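Local coordinates for N-acylglucosamine 2-epimerase (PDB 5X32), which catalyses the reversible isomerisation of D-mannose to D-fructose, converts D-lyxose less efficiently and does not act on D-glucose, at residues P25-P30 with F60-A65; V53-F58 with I82-Q87; H178-L183 with T253-L258; K194-A199 with L260-R265. All coordinates share one frame; numbering follows the deposited sequence.

Contact 1 of 4, residues P25-P30 with F60-A65; sequences PTCIDP and FNFAQA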
# COMPACT_ATOMS: atom_id res chain seq x y z
N PRO A 25 20.10 9.38 4.41
CA PRO A 25 19.83 9.09 5.83
C PRO A 25 18.96 10.14 6.54
O PRO A 25 18.81 10.05 7.76
CB PRO A 25 21.23 9.11 6.43
CG PRO A 25 21.87 10.24 5.67
CD PRO A 25 21.35 10.16 4.26
N THR A 26 18.39 11.07 5.78
CA THR A 26 17.60 12.17 6.34
C THR A 26 16.42 11.75 7.24
O THR A 26 16.11 12.44 8.21
CB THR A 26 17.03 13.04 5.20
OG1 THR A 26 18.07 13.30 4.25
CG2 THR A 26 16.51 14.36 5.73
N CYS A 27 15.75 10.64 6.92
CA CYS A 27 14.54 10.28 7.67
C CYS A 27 14.85 9.74 9.05
O CYS A 27 13.96 9.61 9.89
CB CYS A 27 13.72 9.25 6.90
SG CYS A 27 14.65 7.75 6.66
N ILE A 28 16.12 9.43 9.29
CA ILE A 28 16.51 8.83 10.57
C ILE A 28 16.49 9.87 11.68
O ILE A 28 17.16 10.90 11.59
CB ILE A 28 17.91 8.23 10.50
CG1 ILE A 28 17.96 7.18 9.40
CG2 ILE A 28 18.32 7.66 11.86
CD1 ILE A 28 17.03 6.02 9.65
N ASP A 29 15.65 9.64 12.68
CA ASP A 29 15.65 10.53 13.83
C ASP A 29 16.55 9.92 14.90
O ASP A 29 16.23 8.88 15.46
CB ASP A 29 14.23 10.78 14.37
CG ASP A 29 14.23 11.71 15.59
OD1 ASP A 29 15.30 12.28 15.89
OD2 ASP A 29 13.18 11.86 16.25
N PRO A 30 17.69 10.57 15.17
CA PRO A 30 18.68 10.02 16.10
C PRO A 30 18.04 9.76 17.45
O PRO A 30 18.42 8.80 18.11
CB PRO A 30 19.72 11.15 16.18
CG PRO A 30 19.62 11.81 14.83
CD PRO A 30 18.12 11.87 14.63
N PHE A 60 9.03 -1.23 6.23
CA PHE A 60 8.98 -1.92 4.95
C PHE A 60 10.09 -1.46 3.99
O PHE A 60 10.77 -2.29 3.37
CB PHE A 60 7.61 -1.70 4.30
CG PHE A 60 7.50 -2.29 2.93
CD1 PHE A 60 7.88 -1.57 1.81
CD2 PHE A 60 7.04 -3.59 2.76
CE1 PHE A 60 7.80 -2.14 0.56
CE2 PHE A 60 6.96 -4.15 1.51
CZ PHE A 60 7.33 -3.43 0.41
N ASN A 61 10.28 -0.14 3.87
CA ASN A 61 11.32 0.41 3.01
C ASN A 61 12.67 -0.22 3.28
O ASN A 61 13.26 -0.88 2.42
CB ASN A 61 11.48 1.91 3.23
CG ASN A 61 10.44 2.74 2.54
OD1 ASN A 61 9.34 2.27 2.21
ND2 ASN A 61 10.77 4.02 2.31
N PHE A 62 13.14 -0.04 4.51
CA PHE A 62 14.52 -0.38 4.81
C PHE A 62 14.71 -1.89 4.83
O PHE A 62 15.75 -2.39 4.41
CB PHE A 62 14.96 0.24 6.13
CG PHE A 62 15.11 1.73 6.06
CD1 PHE A 62 16.11 2.30 5.28
CD2 PHE A 62 14.26 2.57 6.76
CE1 PHE A 62 16.26 3.67 5.20
CE2 PHE A 62 14.39 3.93 6.68
CZ PHE A 62 15.40 4.49 5.90
N ALA A 63 13.68 -2.61 5.27
CA ALA A 63 13.76 -4.06 5.25
C ALA A 63 13.89 -4.59 3.82
O ALA A 63 14.82 -5.33 3.51
CB ALA A 63 12.57 -4.67 5.94
N GLN A 64 12.97 -4.17 2.95
CA GLN A 64 13.00 -4.60 1.56
C GLN A 64 14.33 -4.22 0.87
O GLN A 64 14.91 -5.03 0.11
CB GLN A 64 11.82 -3.99 0.81
CG GLN A 64 10.47 -4.59 1.18
CD GLN A 64 10.39 -6.05 0.86
OE1 GLN A 64 10.78 -6.48 -0.23
NE2 GLN A 64 9.91 -6.83 1.81
N ALA A 65 14.82 -3.03 1.17
CA ALA A 65 16.09 -2.59 0.60
C ALA A 65 17.23 -3.49 1.09
O ALA A 65 18.15 -3.80 0.35
CB ALA A 65 16.37 -1.15 0.94

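Contact 2 of 4, residues V53-F58 with I82-Q87; sequences VSSTRF and IQYLRQ. With PO4 (phosphate ion), chain C.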
# COMPACT_ATOMS: atom_id res chain seq x y z
N VAL A 53 1.28 4.81 10.11
CA VAL A 53 1.42 4.33 8.73
C VAL A 53 2.82 4.64 8.17
O VAL A 53 3.41 3.79 7.51
CB VAL A 53 0.30 4.91 7.80
CG1 VAL A 53 0.50 4.52 6.33
CG2 VAL A 53 -1.06 4.43 8.27
N SER A 54 3.39 5.80 8.47
CA SER A 54 4.77 6.03 8.01
C SER A 54 5.78 5.28 8.88
O SER A 54 6.82 4.82 8.37
CB SER A 54 5.12 7.52 8.00
OG SER A 54 4.45 8.23 6.97
N SER A 55 5.46 5.10 10.16
CA SER A 55 6.36 4.37 11.05
C SER A 55 6.53 2.94 10.59
O SER A 55 7.64 2.41 10.60
CB SER A 55 5.86 4.39 12.51
OG SER A 55 6.13 5.64 13.13
N THR A 56 5.43 2.31 10.15
CA THR A 56 5.51 0.95 9.63
C THR A 56 6.04 0.92 8.20
O THR A 56 6.87 0.08 7.84
CB THR A 56 4.13 0.22 9.71
OG1 THR A 56 3.15 0.97 8.97
CG2 THR A 56 3.63 0.10 11.14
N ARG A 57 5.59 1.86 7.38
CA ARG A 57 5.96 1.79 5.97
C ARG A 57 7.46 1.98 5.80
O ARG A 57 8.04 1.36 4.92
CB ARG A 57 5.19 2.83 5.15
CG ARG A 57 3.80 2.36 4.81
CD ARG A 57 3.08 3.35 3.92
NE ARG A 57 1.67 3.00 3.80
CZ ARG A 57 0.85 3.54 2.91
NH1 ARG A 57 1.32 4.44 2.06
NH2 ARG A 57 -0.42 3.17 2.85
N PHE A 58 8.07 2.80 6.67
CA PHE A 58 9.53 2.99 6.57
C PHE A 58 10.26 1.70 6.93
O PHE A 58 11.30 1.37 6.36
CB PHE A 58 10.00 4.13 7.49
CG PHE A 58 10.02 5.47 6.81
CD1 PHE A 58 10.83 5.70 5.71
CD2 PHE A 58 9.22 6.50 7.27
CE1 PHE A 58 10.85 6.92 5.09
CE2 PHE A 58 9.25 7.74 6.65
CZ PHE A 58 10.07 7.94 5.56
N ILE A 82 11.75 -0.68 13.95
CA ILE A 82 11.03 -1.64 14.78
C ILE A 82 11.05 -1.21 16.25
O ILE A 82 10.04 -1.32 16.96
CB ILE A 82 11.63 -3.04 14.66
CG1 ILE A 82 11.54 -3.55 13.23
CG2 ILE A 82 10.88 -4.00 15.55
CD1 ILE A 82 10.11 -3.88 12.81
N GLN A 83 12.19 -0.71 16.70
CA GLN A 83 12.31 -0.25 18.08
C GLN A 83 11.32 0.87 18.34
O GLN A 83 10.57 0.83 19.32
CB GLN A 83 13.74 0.20 18.38
CG GLN A 83 14.71 -0.95 18.55
CD GLN A 83 16.15 -0.49 18.61
OE1 GLN A 83 16.44 0.70 18.73
NE2 GLN A 83 17.08 -1.45 18.51
N TYR A 84 11.28 1.84 17.44
CA TYR A 84 10.33 2.95 17.61
C TYR A 84 8.89 2.44 17.60
O TYR A 84 8.01 2.96 18.30
CB TYR A 84 10.48 3.97 16.52
CG TYR A 84 9.71 5.24 16.75
CD1 TYR A 84 10.16 6.19 17.65
CD2 TYR A 84 8.49 5.46 16.11
CE1 TYR A 84 9.45 7.36 17.86
CE2 TYR A 84 7.77 6.61 16.32
CZ TYR A 84 8.26 7.56 17.19
OH TYR A 84 7.53 8.71 17.40
N LEU A 85 8.64 1.44 16.77
CA LEU A 85 7.30 0.91 16.65
C LEU A 85 6.87 0.37 17.99
O LEU A 85 5.80 0.71 18.50
CB LEU A 85 7.23 -0.17 15.56
CG LEU A 85 5.87 -0.83 15.36
CD1 LEU A 85 4.79 0.19 15.04
CD2 LEU A 85 5.94 -1.88 14.26
N ARG A 86 7.74 -0.44 18.59
CA ARG A 86 7.34 -1.20 19.77
C ARG A 86 7.41 -0.41 21.08
O ARG A 86 6.66 -0.68 22.01
CB ARG A 86 8.21 -2.44 19.88
CG ARG A 86 8.25 -3.25 18.62
CD ARG A 86 8.48 -4.68 18.97
NE ARG A 86 7.31 -5.20 19.65
CZ ARG A 86 7.37 -6.07 20.65
NH1 ARG A 86 8.55 -6.50 21.09
NH2 ARG A 86 6.24 -6.48 21.21
N GLN A 87 8.29 0.57 21.16
CA GLN A 87 8.46 1.29 22.43
C GLN A 87 7.66 2.57 22.52
O GLN A 87 7.32 3.03 23.61
CB GLN A 87 9.94 1.57 22.66
CG GLN A 87 10.76 0.30 22.50
CD GLN A 87 12.25 0.53 22.59
OE1 GLN A 87 12.71 1.67 22.74
NE2 GLN A 87 13.02 -0.55 22.48
P PO4 C . -4.41 3.11 0.17
O1 PO4 C . -5.71 2.65 0.80
O2 PO4 C . -4.64 4.42 -0.56
O3 PO4 C . -3.86 2.10 -0.84
O4 PO4 C . -3.41 3.25 1.29

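Contact 3 of 4, residues H178-L183 with T253-L258; sequences HMCEAL and TEWAKL. With PO4 (phosphate ion), chain C.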
# COMPACT_ATOMS: atom_id res chain seq x y z
N HIS A 178 -5.60 -3.90 2.47
CA HIS A 178 -4.24 -3.89 3.00
C HIS A 178 -4.03 -5.05 3.98
O HIS A 178 -2.92 -5.56 4.14
CB HIS A 178 -3.96 -2.55 3.64
CG HIS A 178 -3.58 -1.51 2.64
ND1 HIS A 178 -2.45 -1.61 1.85
CD2 HIS A 178 -4.22 -0.39 2.24
CE1 HIS A 178 -2.39 -0.57 1.05
NE2 HIS A 178 -3.45 0.19 1.26
N MET A 179 -5.12 -5.46 4.61
CA MET A 179 -5.07 -6.61 5.48
C MET A 179 -4.71 -7.86 4.70
O MET A 179 -3.82 -8.61 5.11
CB MET A 179 -6.39 -6.78 6.21
CG MET A 179 -6.31 -7.74 7.36
SD MET A 179 -5.15 -7.17 8.61
CE MET A 179 -4.64 -8.79 9.21
N CYS A 180 -5.36 -8.04 3.55
CA CYS A 180 -5.10 -9.15 2.66
C CYS A 180 -3.65 -9.18 2.24
O CYS A 180 -2.97 -10.22 2.34
CB CYS A 180 -5.99 -9.05 1.42
SG CYS A 180 -5.47 -10.11 0.03
N GLU A 181 -3.16 -8.01 1.85
CA GLU A 181 -1.77 -7.87 1.46
C GLU A 181 -0.79 -8.25 2.58
O GLU A 181 0.18 -9.02 2.37
CB GLU A 181 -1.51 -6.44 1.07
CG GLU A 181 -0.05 -6.09 0.97
CD GLU A 181 0.19 -4.59 1.09
OE1 GLU A 181 -0.68 -3.88 1.66
OE2 GLU A 181 1.26 -4.13 0.61
N ALA A 182 -1.10 -7.75 3.77
CA ALA A 182 -0.24 -7.93 4.92
C ALA A 182 -0.15 -9.40 5.24
O ALA A 182 0.94 -9.94 5.49
CB ALA A 182 -0.77 -7.15 6.12
N LEU A 183 -1.30 -10.07 5.19
CA LEU A 183 -1.36 -11.49 5.51
C LEU A 183 -0.64 -12.35 4.47
O LEU A 183 -0.10 -13.41 4.84
CB LEU A 183 -2.81 -11.94 5.66
CG LEU A 183 -3.44 -11.33 6.91
CD1 LEU A 183 -4.92 -11.62 6.92
CD2 LEU A 183 -2.79 -11.87 8.16
N THR A 253 -7.00 -1.63 -9.44
CA THR A 253 -5.77 -2.19 -10.01
C THR A 253 -4.92 -2.82 -8.92
O THR A 253 -4.25 -3.84 -9.13
CB THR A 253 -4.95 -1.14 -10.79
OG1 THR A 253 -4.58 -0.07 -9.91
CG2 THR A 253 -5.77 -0.57 -11.95
N GLU A 254 -5.00 -2.24 -7.72
CA GLU A 254 -4.28 -2.78 -6.58
C GLU A 254 -4.84 -4.17 -6.29
O GLU A 254 -4.09 -5.14 -6.15
CB GLU A 254 -4.42 -1.87 -5.37
CG GLU A 254 -3.91 -2.42 -4.06
CD GLU A 254 -3.17 -1.40 -3.24
OE1 GLU A 254 -3.74 -0.30 -2.99
OE2 GLU A 254 -2.03 -1.69 -2.83
N TRP A 255 -6.16 -4.28 -6.30
CA TRP A 255 -6.79 -5.58 -6.15
C TRP A 255 -6.41 -6.57 -7.25
O TRP A 255 -6.14 -7.72 -6.96
CB TRP A 255 -8.30 -5.45 -6.11
CG TRP A 255 -8.83 -5.22 -4.74
CD1 TRP A 255 -9.53 -4.14 -4.31
CD2 TRP A 255 -8.72 -6.10 -3.62
NE1 TRP A 255 -9.87 -4.30 -2.99
CE2 TRP A 255 -9.38 -5.50 -2.55
CE3 TRP A 255 -8.13 -7.36 -3.44
CZ2 TRP A 255 -9.47 -6.10 -1.29
CZ3 TRP A 255 -8.23 -7.97 -2.19
CH2 TRP A 255 -8.88 -7.33 -1.13
N ALA A 256 -6.41 -6.14 -8.51
CA ALA A 256 -5.90 -7.00 -9.58
C ALA A 256 -4.55 -7.60 -9.20
O ALA A 256 -4.31 -8.82 -9.33
CB ALA A 256 -5.80 -6.21 -10.88
N LYS A 257 -3.66 -6.74 -8.72
CA LYS A 257 -2.34 -7.20 -8.31
C LYS A 257 -2.43 -8.24 -7.20
O LYS A 257 -1.78 -9.30 -7.27
CB LYS A 257 -1.48 -6.03 -7.83
CG LYS A 257 -0.16 -6.49 -7.20
CD LYS A 257 0.71 -5.33 -6.84
CE LYS A 257 -0.05 -4.39 -5.93
NZ LYS A 257 0.17 -4.62 -4.49
N LEU A 258 -3.19 -7.94 -6.15
CA LEU A 258 -3.34 -8.88 -5.05
C LEU A 258 -3.89 -10.24 -5.53
O LEU A 258 -3.36 -11.28 -5.17
CB LEU A 258 -4.22 -8.26 -3.95
CG LEU A 258 -3.52 -7.06 -3.29
CD1 LEU A 258 -4.45 -6.27 -2.37
CD2 LEU A 258 -2.26 -7.47 -2.51
P PO4 C . -4.41 3.11 0.17
O1 PO4 C . -5.71 2.65 0.80
O2 PO4 C . -4.64 4.42 -0.56
O3 PO4 C . -3.86 2.10 -0.84
O4 PO4 C . -3.41 3.25 1.29

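Contact 4 of 4, residues K194-A199 with L260-R265; sequences KYLDRA and LMLDKR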
# COMPACT_ATOMS: atom_id res chain seq x y z
N LYS A 194 -2.45 -20.42 7.86
CA LYS A 194 -3.57 -19.73 8.49
C LYS A 194 -3.76 -18.37 7.81
O LYS A 194 -4.88 -17.95 7.44
CB LYS A 194 -3.25 -19.55 9.99
CG LYS A 194 -4.27 -18.81 10.84
CD LYS A 194 -3.65 -18.59 12.22
CE LYS A 194 -4.52 -19.13 13.35
NZ LYS A 194 -3.75 -19.21 14.62
N TYR A 195 -2.63 -17.69 7.67
CA TYR A 195 -2.60 -16.36 7.13
C TYR A 195 -3.01 -16.32 5.66
O TYR A 195 -3.84 -15.50 5.27
CB TYR A 195 -1.21 -15.80 7.30
CG TYR A 195 -0.76 -15.69 8.74
CD1 TYR A 195 -1.64 -15.27 9.73
CD2 TYR A 195 0.55 -15.99 9.11
CE1 TYR A 195 -1.24 -15.15 11.04
CE2 TYR A 195 0.96 -15.87 10.42
CZ TYR A 195 0.07 -15.45 11.38
OH TYR A 195 0.48 -15.32 12.69
N LEU A 196 -2.45 -17.23 4.87
CA LEU A 196 -2.81 -17.32 3.46
C LEU A 196 -4.30 -17.60 3.34
O LEU A 196 -4.96 -17.06 2.44
CB LEU A 196 -1.98 -18.38 2.75
CG LEU A 196 -2.29 -18.59 1.26
CD1 LEU A 196 -2.23 -17.28 0.51
CD2 LEU A 196 -1.30 -19.57 0.65
N ASP A 197 -4.84 -18.42 4.24
CA ASP A 197 -6.27 -18.74 4.15
C ASP A 197 -7.12 -17.50 4.44
O ASP A 197 -8.14 -17.24 3.77
CB ASP A 197 -6.62 -19.88 5.10
CG ASP A 197 -6.08 -21.22 4.63
OD1 ASP A 197 -5.72 -21.33 3.43
OD2 ASP A 197 -5.97 -22.15 5.46
N ARG A 198 -6.67 -16.69 5.39
CA ARG A 198 -7.41 -15.46 5.69
C ARG A 198 -7.29 -14.47 4.50
O ARG A 198 -8.27 -13.81 4.12
CB ARG A 198 -6.92 -14.85 7.01
CG ARG A 198 -7.63 -13.59 7.42
CD ARG A 198 -9.14 -13.76 7.45
NE ARG A 198 -9.58 -14.83 8.33
CZ ARG A 198 -9.87 -14.66 9.62
NH1 ARG A 198 -9.74 -13.47 10.19
NH2 ARG A 198 -10.27 -15.68 10.35
N ALA A 199 -6.10 -14.37 3.92
CA ALA A 199 -5.90 -13.49 2.78
C ALA A 199 -6.85 -13.88 1.67
O ALA A 199 -7.53 -13.02 1.10
CB ALA A 199 -4.47 -13.53 2.29
N LEU A 260 -3.54 -11.61 -8.46
CA LEU A 260 -2.56 -12.38 -9.23
C LEU A 260 -1.48 -12.93 -8.29
O LEU A 260 -0.99 -14.06 -8.44
CB LEU A 260 -1.96 -11.52 -10.35
CG LEU A 260 -3.06 -11.06 -11.32
CD1 LEU A 260 -2.57 -10.20 -12.44
CD2 LEU A 260 -3.80 -12.25 -11.89
N MET A 261 -1.15 -12.14 -7.27
CA MET A 261 -0.21 -12.59 -6.27
C MET A 261 -0.75 -13.82 -5.49
O MET A 261 -0.02 -14.76 -5.20
CB MET A 261 0.10 -11.43 -5.33
CG MET A 261 0.99 -10.36 -5.93
SD MET A 261 1.27 -9.02 -4.75
CE MET A 261 2.16 -9.87 -3.44
N LEU A 262 -2.04 -13.82 -5.20
CA LEU A 262 -2.69 -14.95 -4.56
C LEU A 262 -2.77 -16.13 -5.53
O LEU A 262 -2.64 -17.28 -5.14
CB LEU A 262 -4.08 -14.56 -4.11
CG LEU A 262 -4.13 -13.82 -2.78
CD1 LEU A 262 -5.56 -13.45 -2.48
CD2 LEU A 262 -3.51 -14.65 -1.67
N ASP A 263 -2.97 -15.83 -6.80
CA ASP A 263 -3.10 -16.86 -7.81
C ASP A 263 -1.78 -17.59 -8.01
O ASP A 263 -1.77 -18.71 -8.54
CB ASP A 263 -3.59 -16.28 -9.14
CG ASP A 263 -4.13 -17.34 -10.07
OD1 ASP A 263 -4.34 -18.49 -9.60
OD2 ASP A 263 -4.41 -17.03 -11.24
N LYS A 264 -0.66 -16.99 -7.61
CA LYS A 264 0.57 -17.76 -7.74
C LYS A 264 0.83 -18.54 -6.46
O LYS A 264 1.46 -19.60 -6.50
CB LYS A 264 1.77 -16.85 -8.04
CG LYS A 264 3.15 -17.22 -7.39
CD LYS A 264 3.78 -18.59 -7.68
CE LYS A 264 5.26 -18.60 -7.30
NZ LYS A 264 5.49 -18.25 -5.83
N ARG A 265 0.27 -18.11 -5.35
CA ARG A 265 0.50 -18.83 -4.10
C ARG A 265 -0.48 -19.98 -3.92
O ARG A 265 -0.08 -21.11 -3.66
CB ARG A 265 0.43 -17.88 -2.91
CG ARG A 265 1.26 -16.66 -3.14
CD ARG A 265 1.43 -15.79 -1.91
NE ARG A 265 2.06 -14.53 -2.27
CZ ARG A 265 3.32 -14.40 -2.68
NH1 ARG A 265 4.11 -15.47 -2.78
NH2 ARG A 265 3.80 -13.21 -2.99

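Contact 1 of 4, residues P25-P30 with F60-A65
C27 and I28, in the loop that follows helix 9-23, meet the phenyl ring of F62 on helix 52-69, joining a connecting loop to one helix of the (alpha/alpha)6 barrel characteristic of the N-acylglucosamine 2-epimerase family. The main interaction is a sulfur-aromatic contact. C27 SG lies 4.7 Å from the centroid of the F62 ring and 89° off the ring normal, so the sulfur sits in the plane of the phenyl group, beyond its rim, and does not cover the pi face. The ring atom it approaches most closely is F62 CZ, 3.4 Å from C27 SG. Both CB atoms point toward the opposite segment. In F62, CG stands anti to the carbonyl carbon (chi1 -71°), which carries the ring out from the helix to the loop.

The apolar contribution is slighter. I28 leaves the backbone to one side, and only its far end, CD1, bends in to 4.4 Å from F62 CZ, meeting the ring obliquely. Other groups complete the surroundings: the ring of F34 meets that of F62, while A77 and A78 of helix 72-89 also touch it.

No hydrogen bond links the two segments. Within the loop, P25 to I28 form a type I turn, I28 N donating to P25 O over 3.2 Å.

Contact 2 of 4, residues V53-F58 with I82-Q87
S55 and T56 on helix 52-69 face Y84 and L85 on helix 72-89, with the CA atoms of S55 and L85 6.6 Å apart. One contact sets a hydroxyl beside an aromatic rim: S55 OG lies near the plane of the Y84 ring, at the edge, 3.7 Å from CE2. This is packing without a hydrogen bond; the same OG makes weak bonds to H51, Q36 and H89.

The other contact is purely apolar. T56 CG2 and L85 CD1 approach to 4.1 Å, their side chains crossing obliquely. With chi1 at 58°, T56 places OG1 between its backbone N and carbonyl carbon, and CG2 is the branch offered to the leucine.

A polar interaction leaves the same helix in another direction. The extended R57 chain reaches a bound phosphate, where NH2 donates a weak bond to O4 in the guanidinium plane (3.4 Å, 138°). Y113 and H178 also bind this ion.

Helices 52-69 and 72-89 are consecutive in the barrel. L85 packs further on L52 and I59, T56 also touches F117 of helix 112-127, R57 lies against Y379 and H380 of helix 379-390, and strand 49-51 leads directly into helix 52-69.

Contact 3 of 4, residues H178-L183 with T253-L258
E181 and L258 have the closest CA atoms, 6.8 Å apart, where segments 178-183 and 253-258 run at 27° to each other with their axes 10.8 Å apart at the nearest. L258 CD2 rests on the root of the glutamate, 3.8 Å from E181 CB. Beside it, C180 SG approaches W255 CZ3 to 4.1 Å, an oblique sulfur-aromatic contact at the six-membered ring.

The two helices belong to the (alpha/alpha)6 barrel, and their polar residues adjoin its active site: the E254 side chain lies about 4 Å from those of H251 and H380, which by similarity are the proton donors or acceptors. H178 bridges two anionic groups. Its ND1 donates to E181 OE1 at 2.9 Å and 170°, the oxygen being only 8° out of the imidazole plane, while NE2 donates to phosphate O3 at 2.9 Å. These two bonds fix the rotation of the ring. A phenylalanine in place of this histidine would probably leave the E181 carboxylate freer to turn and deprive the phosphate of a donor. E254 OE2 comes obliquely to H178 CE1, at 4.1 Å, without a hydrogen bond. K257 turns to E316 of helix 311-328, with which it forms a salt bridge.

Contact 4 of 4, residues K194-A199 with L260-R265
L262 and R265, near the C-terminal end of helix 249-265, pack against L196 and A199 of helix 193-212. The segment axes come within 11.4 Å and their directions differ by 136°, so the segments run in broadly opposite senses. This is packing between helices of the (alpha/alpha)6 barrel, away from the annotated sites.

Along segment 260-265, L260 and M261 serve other neighbours: L260 packs on helices 271-286 and 311-328, and M261 on M184 of helix 173-190. L262 is the first to cross the interface. Its CG stands anti to the carbonyl carbon (chi1 -81°), and the isopropyl end, rather than the CB bond, leads to the other helix. There CD2 lies 3.6 Å from L196 CD1, the two leucines sliding past each other in opposite directions. The same CD2 is 4.2 Å from A199 CB, while L262 CD1 reaches the backbone at A199 O, 4.1 Å away. D263 touches Y271 of helix 271-286, as L262 also does.

R265 contributes its aliphatic root. Its CB points toward helix 193-212 and meets L196 CD2 at 4.3 Å; the rest of the chain then leads away, and NH1 forms a salt bridge with D188 of helix 173-190. L196 thus divides its two methyl groups between L262 and R265.

No hydrogen bond or ion pair crosses between the segments. Cohesion therefore depends on shape and on burial of methyl and methylene groups, while the guanidinium of R265, whose CB joins the packing, is turned off to D188.

How the contacts relate
All four contacts are buried, but at different depths: contact 3 lies about 8 Å from the centre of the chain, the others 15 to 17 Å. Contacts 1 and 2 share helix 52-69 and touch through C27 CB and F58 CZ, 4.1 Å apart; contacts 3 and 4 share helix 249-265 and meet where L183 packs on R198 and A199. Between these pairs no atoms touch, yet the phosphate joins contacts 2 and 3, with H178 as donor and R57 as a weak one. The chemistry differs with position: contact 4 is purely aliphatic and contact 1 sets a sulfur at a phenyl edge, whereas contact 3 combines a sulfur-aromatic contact with an imidazole-carboxylate network.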